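Local coordinates for protein DELTA1-pyrroline-2-carboxylate reductase (Thermococcus litoralis DSM 5473, PDB 6T3E) that reduces delta1-pyrroline-2-carboxylate to L-proline, probably with NADH as hydride donor, as a member of the ornithine cyclodeaminase/mu-crystallin family, at residues Thr259-Lys264 against Glu286-Glu291; Val46-Leu51 against Glu83-Leu88; Thr143-Arg148 against Ala299-Gly304; Glu34-Met39 against Glu336-His341. All blocks are in the same frame, centred on the assembly; numbering follows the deposited sequence.

Interaction 1 of 4, residues Thr259-Lys264 against Glu286-Glu291; sequences TVRKSK and EGVIDE
Arg261 brings the one guanidinium plane of this contact, yet neither its faces nor its edges meet Val288 or Ile289: the flat end leads away from the loop, and NH1 makes a salt bridge with Glu258. What touches is the aliphatic stem. Arg261 CB lies 3.6 Å from Val288 CG1, and CG and CD follow over the same methyl, the two side chains crossing at about a right angle. Next to the valine the stem also meets Ile289, where Arg261 CG is 3.8 Å from Ile289 CG2. A long chain suits this exposed spot, since it offers methylenes to the valine while its charge stays at the surface. Deeper in, Val260 CG1 packs on Ile289 CD1 at 3.7 Å, a pairing of branched residues suited to a buried place. Ile289 reaches it because its CG1 branch stands between the backbone N and the carbonyl carbon (chi1 50°), which leaves CG2 for the arginine. His293 NE2 takes up Val260 O by a hydrogen bond. Gly287, at positive phi, is the C-prime residue of a Schellman motif that ends helix 278-286 and turns the chain along the beta-alpha-beta crossover from strand 264-267 to strand 294-297 of the Rossmann-like sheet.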
loop_
_atom_site.group_PDB
_atom_site.type_symbol
_atom_site.label_atom_id
_atom_site.label_comp_id
_atom_site.label_asym_id
_atom_site.label_seq_id
_atom_site.Cartn_x
_atom_site.Cartn_y
_atom_site.Cartn_z
ATOM N N THR B 259 -1.061 -33.540 -5.902
ATOM C CA THR B 259 0.282 -32.974 -5.968
ATOM C C THR B 259 0.714 -32.386 -4.624
ATOM O O THR B 259 1.834 -32.641 -4.157
ATOM C CB THR B 259 0.332 -31.903 -7.062
ATOM O OG1 THR B 259 0.053 -32.501 -8.335
ATOM C CG2 THR B 259 1.701 -31.233 -7.097
ATOM N N VAL B 260 -0.173 -31.630 -3.974
ATOM C CA VAL B 260 0.175 -31.001 -2.705
ATOM C C VAL B 260 0.354 -32.053 -1.616
ATOM O O VAL B 260 1.364 -32.061 -0.903
ATOM C CB VAL B 260 -0.880 -29.949 -2.313
ATOM C CG1 VAL B 260 -0.424 -29.168 -1.095
ATOM C CG2 VAL B 260 -1.147 -29.004 -3.476
ATOM N N ARG B 261 -0.615 -32.967 -1.483
ATOM C CA ARG B 261 -0.529 -33.978 -0.431
ATOM C C ARG B 261 0.711 -34.842 -0.589
ATOM O O ARG B 261 1.355 -35.201 0.404
ATOM C CB ARG B 261 -1.776 -34.863 -0.423
ATOM C CG ARG B 261 -1.901 -35.717 0.839
ATOM C CD ARG B 261 -2.496 -37.090 0.557
ATOM N NE ARG B 261 -1.485 -38.103 0.242
ATOM C CZ ARG B 261 -1.300 -38.620 -0.970
ATOM N NH1 ARG B 261 -2.059 -38.212 -1.977
ATOM N NH2 ARG B 261 -0.359 -39.536 -1.182
ATOM N N LYS B 262 1.063 -35.178 -1.832
ATOM C CA LYS B 262 2.146 -36.114 -2.103
ATOM C C LYS B 262 3.527 -35.543 -1.781
ATOM O O LYS B 262 4.482 -36.314 -1.640
ATOM C CB LYS B 262 2.081 -36.542 -3.568
ATOM C CG LYS B 262 3.014 -37.649 -3.958
ATOM C CD LYS B 262 3.236 -37.655 -5.466
ATOM C CE LYS B 262 2.080 -38.302 -6.203
ATOM N NZ LYS B 262 2.394 -39.723 -6.561
ATOM N N SER B 263 3.654 -34.228 -1.627
ATOM C CA SER B 263 4.955 -33.582 -1.580
ATOM C C SER B 263 5.300 -33.102 -0.179
ATOM O O SER B 263 4.437 -32.946 0.690
ATOM C CB SER B 263 5.020 -32.386 -2.536
ATOM O OG SER B 263 5.082 -32.793 -3.888
ATOM N N LYS B 264 6.598 -32.868 0.010
ATOM C CA LYS B 264 7.120 -32.163 1.174
ATOM C C LYS B 264 6.981 -30.673 0.893
ATOM O O LYS B 264 7.698 -30.127 0.048
ATOM C CB LYS B 264 8.575 -32.556 1.424
ATOM C CG LYS B 264 9.078 -32.265 2.830
ATOM C CD LYS B 264 10.584 -32.108 2.853
ATOM C CE LYS B 264 11.199 -32.853 4.012
ATOM N NZ LYS B 264 12.676 -32.735 4.004
ATOM N N GLU B 286 -10.852 -29.543 1.446
ATOM C CA GLU B 286 -11.284 -30.907 1.155
ATOM C C GLU B 286 -11.023 -31.847 2.328
ATOM O O GLU B 286 -11.739 -32.843 2.498
ATOM C CB GLU B 286 -10.563 -31.434 -0.090
ATOM C CG GLU B 286 -10.863 -30.705 -1.395
ATOM C CD GLU B 286 -10.077 -31.274 -2.583
ATOM O OE1 GLU B 286 -10.612 -31.294 -3.717
ATOM O OE2 GLU B 286 -8.918 -31.698 -2.383
ATOM N N GLY B 287 -10.015 -31.543 3.152
ATOM C CA GLY B 287 -9.559 -32.431 4.203
ATOM C C GLY B 287 -8.394 -33.331 3.832
ATOM O O GLY B 287 -8.015 -34.190 4.641
ATOM N N VAL B 288 -7.839 -33.187 2.621
ATOM C CA VAL B 288 -6.695 -33.996 2.200
ATOM C C VAL B 288 -5.447 -33.628 2.989
ATOM O O VAL B 288 -4.588 -34.475 3.259
ATOM C CB VAL B 288 -6.464 -33.849 0.686
ATOM C CG1 VAL B 288 -5.273 -34.677 0.250
ATOM C CG2 VAL B 288 -7.695 -34.281 -0.075
ATOM N N ILE B 289 -5.303 -32.356 3.339
ATOM C CA ILE B 289 -4.169 -31.896 4.121
ATOM C C ILE B 289 -4.673 -30.901 5.155
ATOM O O ILE B 289 -5.801 -30.408 5.080
ATOM C CB ILE B 289 -3.076 -31.268 3.230
ATOM C CG1 ILE B 289 -3.683 -30.230 2.285
ATOM C CG2 ILE B 289 -2.352 -32.346 2.436
ATOM C CD1 ILE B 289 -2.670 -29.202 1.782
ATOM N N ASP B 290 -3.837 -30.645 6.157
ATOM C CA ASP B 290 -4.116 -29.643 7.175
ATOM C C ASP B 290 -2.925 -28.699 7.257
ATOM O O ASP B 290 -1.955 -28.829 6.507
ATOM C CB ASP B 290 -4.428 -30.286 8.536
ATOM C CG ASP B 290 -3.286 -31.142 9.066
ATOM O OD1 ASP B 290 -2.160 -31.039 8.533
ATOM O OD2 ASP B 290 -3.522 -31.929 10.013
ATOM N N GLU B 291 -3.000 -27.756 8.201
ATOM C CA GLU B 291 -1.973 -26.726 8.327
ATOM C C GLU B 291 -0.604 -27.315 8.643
ATOM O O GLU B 291 0.424 -26.699 8.335
ATOM C CB GLU B 291 -2.378 -25.727 9.407
ATOM C CG GLU B 291 -1.536 -24.475 9.441
ATOM C CD GLU B 291 -2.134 -23.405 10.331
ATOM O OE1 GLU B 291 -3.384 -23.305 10.390
ATOM O OE2 GLU B 291 -1.349 -22.664 10.964
#

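Interaction 2 of 4, residues Val46-Leu51 against Glu83-Leu88; sequences VERAFL and EDSEAL
Arg48, Ser85 and Asp84 make up this surface contact between helix 39-54 and the turn joining strands 73-82 and 87-95. Arg48 gives the most surface. Its CG is anti to the backbone N (chi1 180°), and after a bend at chi2 the chain runs out across the turn, so that the guanidinium comes to lie beside Ser85. The serine hydroxyl sits over one face of that group, near its centre and 3.5 Å above the plane; Ser85 OG is 3.6 Å from Arg48 CZ. An oxygen placed above the plane cannot lie in line with the N-H bonds, so the two groups pack rather than bond. Both turn instead to the same acceptor outside the segments, Glu52 OE1, which makes a salt bridge with Arg48 NH1 and a hydrogen bond with Ser85 OG. A small hydroxyl suits the turn here, being short enough to fit against the face of the flat cation. Asp84 approaches obliquely: its CB is 4.3 Å from Arg48 NH2, while its OD2 stays 5.1 Å from the same nitrogen, too far for a bonded pair. Beyond them Glu86 and Ala87 form a G1 beta bulge opposite Leu82, and Glu86 OE2 bonds His71 of the second subunit. Chemically, the contact seems to rest on a shared carboxylate: Glu52 probably fixes arginine and serine together, with Asp84 likely adding a modest long-range attraction.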
loop_
_atom_site.group_PDB
_atom_site.type_symbol
_atom_site.label_atom_id
_atom_site.label_comp_id
_atom_site.label_asym_id
_atom_site.label_seq_id
_atom_site.Cartn_x
_atom_site.Cartn_y
_atom_site.Cartn_z
ATOM N N VAL B 46 17.795 -11.990 -2.260
ATOM C CA VAL B 46 16.540 -12.514 -1.734
ATOM C C VAL B 46 16.818 -13.502 -0.601
ATOM O O VAL B 46 16.082 -13.565 0.390
ATOM C CB VAL B 46 15.705 -13.148 -2.864
ATOM C CG1 VAL B 46 14.595 -14.014 -2.283
ATOM C CG2 VAL B 46 15.111 -12.080 -3.795
ATOM N N GLU B 47 17.909 -14.262 -0.708
ATOM C CA GLU B 47 18.270 -15.174 0.372
ATOM C C GLU B 47 18.575 -14.417 1.660
ATOM O O GLU B 47 18.147 -14.828 2.746
ATOM C CB GLU B 47 19.470 -16.020 -0.044
ATOM C CG GLU B 47 19.855 -17.058 0.971
ATOM C CD GLU B 47 20.626 -18.221 0.352
ATOM O OE1 GLU B 47 21.105 -18.090 -0.813
ATOM O OE2 GLU B 47 20.716 -19.272 1.030
ATOM N N ARG B 48 19.294 -13.297 1.557
ATOM C CA ARG B 48 19.615 -12.504 2.741
ATOM C C ARG B 48 18.370 -11.854 3.334
ATOM O O ARG B 48 18.258 -11.709 4.561
ATOM C CB ARG B 48 20.660 -11.437 2.386
ATOM C CG ARG B 48 21.042 -10.556 3.569
ATOM C CD ARG B 48 21.120 -9.050 3.235
ATOM N NE ARG B 48 21.851 -8.288 4.259
ATOM C CZ ARG B 48 21.465 -8.139 5.529
ATOM N NH1 ARG B 48 20.335 -8.688 5.965
ATOM N NH2 ARG B 48 22.216 -7.432 6.373
ATOM N N ALA B 49 17.415 -11.479 2.474
ATOM C CA ALA B 49 16.177 -10.871 2.947
ATOM C C ALA B 49 15.389 -11.836 3.821
ATOM O O ALA B 49 14.770 -11.427 4.814
ATOM C CB ALA B 49 15.343 -10.412 1.759
ATOM N N PHE B 50 15.375 -13.120 3.449
ATOM C CA PHE B 50 14.684 -14.125 4.247
ATOM C C PHE B 50 15.445 -14.445 5.528
ATOM O O PHE B 50 14.827 -14.701 6.569
ATOM C CB PHE B 50 14.463 -15.387 3.414
ATOM C CG PHE B 50 13.245 -15.318 2.544
ATOM C CD1 PHE B 50 11.986 -15.537 3.078
ATOM C CD2 PHE B 50 13.356 -15.005 1.200
ATOM C CE1 PHE B 50 10.869 -15.461 2.291
ATOM C CE2 PHE B 50 12.230 -14.930 0.392
ATOM C CZ PHE B 50 10.984 -15.155 0.935
ATOM N N LEU B 51 16.779 -14.431 5.478
ATOM C CA LEU B 51 17.545 -14.573 6.707
ATOM C C LEU B 51 17.287 -13.398 7.635
ATOM O O LEU B 51 17.136 -13.577 8.852
ATOM C CB LEU B 51 19.033 -14.690 6.395
ATOM C CG LEU B 51 19.975 -14.773 7.605
ATOM C CD1 LEU B 51 19.634 -15.960 8.496
ATOM C CD2 LEU B 51 21.423 -14.836 7.142
ATOM N N GLU B 83 15.035 -3.619 8.416
ATOM C CA GLU B 83 15.673 -2.607 9.244
ATOM C C GLU B 83 17.187 -2.709 9.215
ATOM O O GLU B 83 17.864 -1.677 9.237
ATOM C CB GLU B 83 15.137 -2.710 10.672
ATOM C CG GLU B 83 13.620 -2.961 10.696
ATOM C CD GLU B 83 13.088 -3.522 12.005
ATOM O OE1 GLU B 83 13.246 -4.745 12.235
ATOM O OE2 GLU B 83 12.480 -2.745 12.785
ATOM N N ASP B 84 17.735 -3.919 9.109
ATOM C CA ASP B 84 19.180 -4.059 8.953
ATOM C C ASP B 84 19.641 -3.530 7.599
ATOM O O ASP B 84 20.592 -2.745 7.516
ATOM C CB ASP B 84 19.584 -5.522 9.121
ATOM C CG ASP B 84 19.674 -5.931 10.570
ATOM O OD1 ASP B 84 19.723 -5.033 11.445
ATOM O OD2 ASP B 84 19.679 -7.153 10.833
ATOM N N SER B 85 18.971 -3.942 6.526
ATOM C CA SER B 85 19.303 -3.454 5.197
ATOM C C SER B 85 18.816 -2.033 4.959
ATOM O O SER B 85 19.239 -1.407 3.978
ATOM C CB SER B 85 18.724 -4.397 4.136
ATOM O OG SER B 85 19.523 -5.564 4.015
ATOM N N GLU B 86 17.955 -1.513 5.829
ATOM C CA GLU B 86 17.376 -0.181 5.669
ATOM C C GLU B 86 16.721 -0.036 4.298
ATOM O O GLU B 86 16.980 0.903 3.544
ATOM C CB GLU B 86 18.421 0.906 5.906
ATOM C CG GLU B 86 18.899 0.984 7.336
ATOM C CD GLU B 86 17.930 1.713 8.260
ATOM O OE1 GLU B 86 16.715 1.729 7.960
ATOM O OE2 GLU B 86 18.393 2.277 9.289
ATOM N N ALA B 87 15.860 -0.994 3.988
ATOM C CA ALA B 87 15.074 -1.016 2.763
ATOM C C ALA B 87 13.618 -0.835 3.163
ATOM O O ALA B 87 13.023 -1.727 3.773
ATOM C CB ALA B 87 15.278 -2.325 2.001
ATOM N N LEU B 88 13.065 0.334 2.863
ATOM C CA LEU B 88 11.680 0.677 3.186
ATOM C C LEU B 88 10.971 0.915 1.856
ATOM O O LEU B 88 11.108 1.993 1.267
ATOM C CB LEU B 88 11.595 1.902 4.105
ATOM C CG LEU B 88 10.181 2.388 4.462
ATOM C CD1 LEU B 88 9.299 1.266 5.101
ATOM C CD2 LEU B 88 10.213 3.624 5.345
#

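Interaction 3 of 4, residues Thr143-Arg148 against Ala299-Gly304; sequences TKYLAR and AEIVAG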
loop_
_atom_site.group_PDB
_atom_site.type_symbol
_atom_site.label_atom_id
_atom_site.label_comp_id
_atom_site.label_asym_id
_atom_site.label_seq_id
_atom_site.Cartn_x
_atom_site.Cartn_y
_atom_site.Cartn_z
ATOM N N THR B 143 15.168 -23.751 -4.667
ATOM C CA THR B 143 15.683 -24.855 -5.475
ATOM C C THR B 143 17.025 -25.362 -4.945
ATOM O O THR B 143 17.290 -26.567 -4.967
ATOM C CB THR B 143 15.792 -24.409 -6.939
ATOM O OG1 THR B 143 14.492 -24.037 -7.417
ATOM C CG2 THR B 143 16.377 -25.508 -7.832
ATOM N N LYS B 144 17.877 -24.458 -4.443
ATOM C CA LYS B 144 19.176 -24.867 -3.903
ATOM C C LYS B 144 19.034 -25.867 -2.760
ATOM O O LYS B 144 19.845 -26.791 -2.628
ATOM C CB LYS B 144 19.952 -23.647 -3.422
ATOM C CG LYS B 144 21.146 -23.300 -4.276
ATOM C CD LYS B 144 22.039 -22.285 -3.579
ATOM C CE LYS B 144 21.276 -21.005 -3.278
ATOM N NZ LYS B 144 22.146 -20.005 -2.596
ATOM N N TYR B 145 18.047 -25.665 -1.892
ATOM C CA TYR B 145 17.878 -26.510 -0.720
ATOM C C TYR B 145 16.983 -27.715 -0.954
ATOM O O TYR B 145 17.095 -28.695 -0.208
ATOM C CB TYR B 145 17.290 -25.699 0.438
ATOM C CG TYR B 145 18.185 -24.596 0.928
ATOM C CD1 TYR B 145 18.966 -24.769 2.061
ATOM C CD2 TYR B 145 18.252 -23.383 0.259
ATOM C CE1 TYR B 145 19.789 -23.768 2.510
ATOM C CE2 TYR B 145 19.074 -22.372 0.697
ATOM C CZ TYR B 145 19.841 -22.569 1.826
ATOM O OH TYR B 145 20.659 -21.556 2.269
ATOM N N LEU B 146 16.102 -27.670 -1.963
ATOM C CA LEU B 146 15.051 -28.672 -2.123
ATOM C C LEU B 146 15.204 -29.573 -3.336
ATOM O O LEU B 146 14.569 -30.629 -3.373
ATOM C CB LEU B 146 13.670 -28.000 -2.215
ATOM C CG LEU B 146 13.173 -27.202 -1.014
ATOM C CD1 LEU B 146 11.819 -26.588 -1.295
ATOM C CD2 LEU B 146 13.126 -28.091 0.210
ATOM N N ALA B 147 16.017 -29.202 -4.317
ATOM C CA ALA B 147 16.122 -29.965 -5.549
ATOM C C ALA B 147 17.329 -30.888 -5.495
ATOM O O ALA B 147 18.334 -30.591 -4.839
ATOM C CB ALA B 147 16.227 -29.041 -6.767
ATOM N N ARG B 148 17.212 -32.026 -6.179
ATOM C CA ARG B 148 18.342 -32.931 -6.293
ATOM C C ARG B 148 19.497 -32.206 -6.967
ATOM O O ARG B 148 19.300 -31.473 -7.941
ATOM C CB ARG B 148 17.953 -34.172 -7.096
ATOM C CG ARG B 148 17.305 -35.290 -6.287
ATOM C CD ARG B 148 17.063 -36.546 -7.150
ATOM N NE ARG B 148 15.983 -36.403 -8.138
ATOM C CZ ARG B 148 16.162 -36.330 -9.458
ATOM N NH1 ARG B 148 15.112 -36.214 -10.272
ATOM N NH2 ARG B 148 17.388 -36.378 -9.964
ATOM N N ALA B 299 12.010 -19.043 5.130
ATOM C CA ALA B 299 12.903 -18.353 6.058
ATOM C C ALA B 299 13.537 -19.329 7.037
ATOM O O ALA B 299 14.696 -19.155 7.429
ATOM C CB ALA B 299 12.152 -17.250 6.802
ATOM N N GLU B 300 12.796 -20.364 7.447
ATOM C CA GLU B 300 13.373 -21.365 8.342
ATOM C C GLU B 300 14.400 -22.235 7.625
ATOM O O GLU B 300 15.394 -22.660 8.229
ATOM C CB GLU B 300 12.269 -22.233 8.938
ATOM C CG GLU B 300 11.013 -21.467 9.261
ATOM C CD GLU B 300 9.933 -22.360 9.791
ATOM O OE1 GLU B 300 9.558 -23.307 9.086
ATOM O OE2 GLU B 300 9.462 -22.122 10.918
ATOM N N ILE B 301 14.171 -22.528 6.344
ATOM C CA ILE B 301 15.125 -23.325 5.580
ATOM C C ILE B 301 16.422 -22.552 5.347
ATOM O O ILE B 301 17.522 -23.112 5.457
ATOM C CB ILE B 301 14.484 -23.786 4.264
ATOM C CG1 ILE B 301 13.490 -24.916 4.547
ATOM C CG2 ILE B 301 15.553 -24.236 3.279
ATOM C CD1 ILE B 301 13.104 -25.703 3.329
ATOM N N VAL B 302 16.321 -21.262 5.008
ATOM C CA VAL B 302 17.523 -20.463 4.777
ATOM C C VAL B 302 18.351 -20.380 6.055
ATOM O O VAL B 302 19.581 -20.518 6.031
ATOM C CB VAL B 302 17.154 -19.057 4.256
ATOM C CG1 VAL B 302 18.415 -18.231 4.000
ATOM C CG2 VAL B 302 16.317 -19.134 2.994
ATOM N N ALA B 303 17.681 -20.219 7.196
ATOM C CA ALA B 303 18.366 -20.107 8.476
ATOM C C ALA B 303 19.012 -21.411 8.923
ATOM O O ALA B 303 19.839 -21.388 9.839
ATOM C CB ALA B 303 17.381 -19.629 9.545
ATOM N N GLY B 304 18.676 -22.533 8.295
ATOM C CA GLY B 304 19.166 -23.831 8.707
ATOM C C GLY B 304 18.419 -24.461 9.862
ATOM O O GLY B 304 18.728 -25.604 10.226
#
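Ile301 CG2 rests against the root of the Tyr145 ring, 3.5 Å from Tyr145 CG and 3.6 Å from Tyr145 CB. The methyl comes in obliquely, and the two side chains slide past each other in opposite directions. Ile301 can serve two neighbours because it is branched: CG2, anti to the backbone N, goes to the tyrosine, while the other arm carries CD1 to Leu146 CD2 at 3.9 Å, crossing that leucine at about a right angle. Leu146 starts out along the interface, and its extended chain brings the end nearer. Further along the ring, Tyr145 OH lies close to the Val302 backbone, 4.0 Å from Val302 O, without bonding it. The hydroxyl's partner is Glu47 OE2 on helix 39-54, and Lys144 makes a salt bridge with the other oxygen of that carboxylate. Were Tyr145 replaced by alanine, a gap would be likely to open beside Ile301 CG2, and Glu47 OE2 would probably lose its hydroxyl partner. In the next shell Leu146 O is bonded by Thr316 OG1, and the Tyr145 backbone pairs with Arg309. The C-terminal end of helix 128-146 is thus packed on short helix 298-303, with helix 39-54 alongside both and strand 241-244 touching Leu146 through His241.

Interaction 4 of 4, residues Glu34-Met39 against Glu336-His341; sequences EKLISM and EKALEH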
loop_
_atom_site.group_PDB
_atom_site.type_symbol
_atom_site.label_atom_id
_atom_site.label_comp_id
_atom_site.label_asym_id
_atom_site.label_seq_id
_atom_site.Cartn_x
_atom_site.Cartn_y
_atom_site.Cartn_z
ATOM N N GLU B 34 17.392 -3.325 -16.179
ATOM C CA GLU B 34 17.928 -4.530 -16.816
ATOM C C GLU B 34 19.444 -4.478 -16.831
ATOM O O GLU B 34 20.126 -5.494 -16.684
ATOM C CB GLU B 34 17.384 -4.659 -18.242
ATOM C CG GLU B 34 16.237 -5.636 -18.433
ATOM C CD GLU B 34 15.625 -5.532 -19.822
ATOM O OE1 GLU B 34 14.452 -5.117 -19.934
ATOM O OE2 GLU B 34 16.326 -5.860 -20.800
ATOM N N LYS B 35 19.963 -3.270 -16.974
ATOM C CA LYS B 35 21.382 -2.966 -16.988
ATOM C C LYS B 35 22.037 -3.240 -15.630
ATOM O O LYS B 35 23.150 -3.772 -15.570
ATOM C CB LYS B 35 21.449 -1.508 -17.426
ATOM C CG LYS B 35 22.697 -0.721 -17.566
ATOM C CD LYS B 35 22.186 0.680 -17.991
ATOM C CE LYS B 35 21.661 0.600 -19.416
ATOM N NZ LYS B 35 20.212 0.157 -19.647
ATOM N N LEU B 36 21.355 -2.899 -14.529
ATOM C CA LEU B 36 21.935 -2.889 -13.183
ATOM C C LEU B 36 22.041 -4.269 -12.531
ATOM O O LEU B 36 22.994 -4.519 -11.788
ATOM C CB LEU B 36 21.116 -1.968 -12.288
ATOM C CG LEU B 36 21.159 -0.502 -12.687
ATOM C CD1 LEU B 36 20.161 0.298 -11.843
ATOM C CD2 LEU B 36 22.565 0.042 -12.555
ATOM N N ILE B 37 21.025 -5.126 -12.678
ATOM C CA ILE B 37 20.893 -6.324 -11.848
ATOM C C ILE B 37 20.870 -7.606 -12.681
ATOM O O ILE B 37 20.290 -7.659 -13.771
ATOM C CB ILE B 37 19.639 -6.229 -10.967
ATOM C CG1 ILE B 37 18.397 -6.123 -11.836
ATOM C CG2 ILE B 37 19.725 -5.007 -10.100
ATOM C CD1 ILE B 37 17.154 -5.729 -11.067
ATOM N N SER B 38 21.480 -8.655 -12.135
ATOM C CA SER B 38 21.553 -9.985 -12.724
ATOM C C SER B 38 20.959 -10.982 -11.740
ATOM O O SER B 38 20.779 -10.676 -10.559
ATOM C CB SER B 38 22.999 -10.377 -13.045
ATOM O OG SER B 38 23.776 -10.448 -11.852
ATOM N N MET B 39 20.655 -12.189 -12.223
ATOM C CA MET B 39 19.928 -13.138 -11.378
ATOM C C MET B 39 20.794 -13.700 -10.250
ATOM O O MET B 39 20.293 -13.925 -9.141
ATOM C CB MET B 39 19.354 -14.266 -12.242
ATOM C CG MET B 39 18.432 -15.265 -11.527
ATOM S SD MET B 39 16.947 -14.592 -10.742
ATOM C CE MET B 39 15.818 -14.416 -12.115
ATOM N N GLU B 336 20.848 1.299 -5.135
ATOM C CA GLU B 336 22.206 1.655 -4.753
ATOM C C GLU B 336 23.192 1.437 -5.898
ATOM O O GLU B 336 24.214 2.127 -5.971
ATOM C CB GLU B 336 22.620 0.866 -3.513
ATOM C CG GLU B 336 21.984 1.366 -2.216
ATOM C CD GLU B 336 22.434 0.555 -1.015
ATOM O OE1 GLU B 336 23.431 -0.190 -1.145
ATOM O OE2 GLU B 336 21.798 0.652 0.056
ATOM N N LYS B 337 22.904 0.509 -6.811
ATOM C CA LYS B 337 23.769 0.350 -7.972
ATOM C C LYS B 337 23.570 1.488 -8.964
ATOM O O LYS B 337 24.521 1.885 -9.650
ATOM C CB LYS B 337 23.509 -0.998 -8.633
ATOM C CG LYS B 337 24.339 -2.118 -8.040
ATOM C CD LYS B 337 23.902 -3.455 -8.600
ATOM C CE LYS B 337 25.099 -4.302 -8.956
ATOM N NZ LYS B 337 25.382 -4.185 -10.408
ATOM N N ALA B 338 22.357 2.046 -9.026
ATOM C CA ALA B 338 22.122 3.185 -9.902
ATOM C C ALA B 338 22.936 4.386 -9.452
ATOM O O ALA B 338 23.545 5.075 -10.277
ATOM C CB ALA B 338 20.635 3.533 -9.925
ATOM N N LEU B 339 22.997 4.622 -8.143
ATOM C CA LEU B 339 23.795 5.733 -7.644
ATOM C C LEU B 339 25.264 5.546 -7.996
ATOM O O LEU B 339 25.910 6.467 -8.516
ATOM C CB LEU B 339 23.611 5.871 -6.135
ATOM C CG LEU B 339 22.173 6.075 -5.649
ATOM C CD1 LEU B 339 22.149 6.077 -4.134
ATOM C CD2 LEU B 339 21.542 7.352 -6.214
ATOM N N GLU B 340 25.785 4.336 -7.785
ATOM C CA GLU B 340 27.186 4.055 -8.078
ATOM C C GLU B 340 27.458 4.074 -9.581
ATOM O O GLU B 340 28.583 4.366 -10.003
ATOM C CB GLU B 340 27.557 2.701 -7.461
ATOM C CG GLU B 340 28.997 2.228 -7.618
ATOM C CD GLU B 340 29.122 0.700 -7.518
ATOM O OE1 GLU B 340 28.090 -0.004 -7.646
ATOM O OE2 GLU B 340 30.251 0.199 -7.305
ATOM N N HIS B 341 26.442 3.829 -10.408
ATOM C CA HIS B 341 26.633 3.782 -11.851
ATOM C C HIS B 341 26.196 5.055 -12.555
ATOM O O HIS B 341 26.522 5.235 -13.734
ATOM C CB HIS B 341 25.854 2.599 -12.442
ATOM C CG HIS B 341 26.551 1.281 -12.312
ATOM N ND1 HIS B 341 26.618 0.587 -11.123
ATOM C CD2 HIS B 341 27.200 0.523 -13.227
ATOM C CE1 HIS B 341 27.284 -0.538 -11.309
ATOM N NE2 HIS B 341 27.646 -0.603 -12.578
#
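Leu36 meets Lys337, Ala338 and His341 where the end of helix 30-36 rests on helix 324-341, through one polar bond and a small apolar patch. The polar link is Lys337 NZ to Leu36 O, 2.8 Å long, with the ammonium in the carbonyl plane and a C=O...N angle of 160°. The lysine chain bends at chi3 and chi4 to bring NZ there. A second hydrogen bond stays within the later helix: His341 ND1 donates to Lys337 O at 2.9 Å, with a bent N-H...O angle of 136°, tying the imidazole to the helix backbone. The apolar patch is built on Leu36. Its CD1 lies 3.8 Å from Ala338 CB, a residue small enough to let the leucine in close, and its CD2 meets Lys337 CB and, at 4.2 Å, His341 CB. Leu28 of strand 26-28 touches both Leu36 and Ala338. With an alanine in place of Lys337, the Leu36 carbonyl would probably lose this charged donor, leaving the two helices joined here by the apolar patch alone. Lys337 NZ also has a long, weak ion pair with Glu41. Since Ile37 already leaves helical geometry, the lysine meets a carbonyl at a helix C-terminus, where a positive charge is likely to be favourable.

From the N terminus, interaction 4 opens first, at 34-39, and closes last, at 336-341, so its loop encloses the other three; it joins helix 30-36 to helix 324-341, near the two ends of the chain. Within it, interaction 2 runs from 46-51 to 83-88, joining helix 39-54 to the turn leading into strand 87-95 of the mixed sheet, and closes before interaction 3 opens at 143-148. Interaction 3 ties helix 128-146 to helix 298-303 and holds interaction 1 (259-264 with 286-291), at the edge of the parallel sheet, in its loop; none cross. Interactions 2 and 3 touch through helix 39-54. Interactions 1 and 4 lie on opposite sides of the chain's centre.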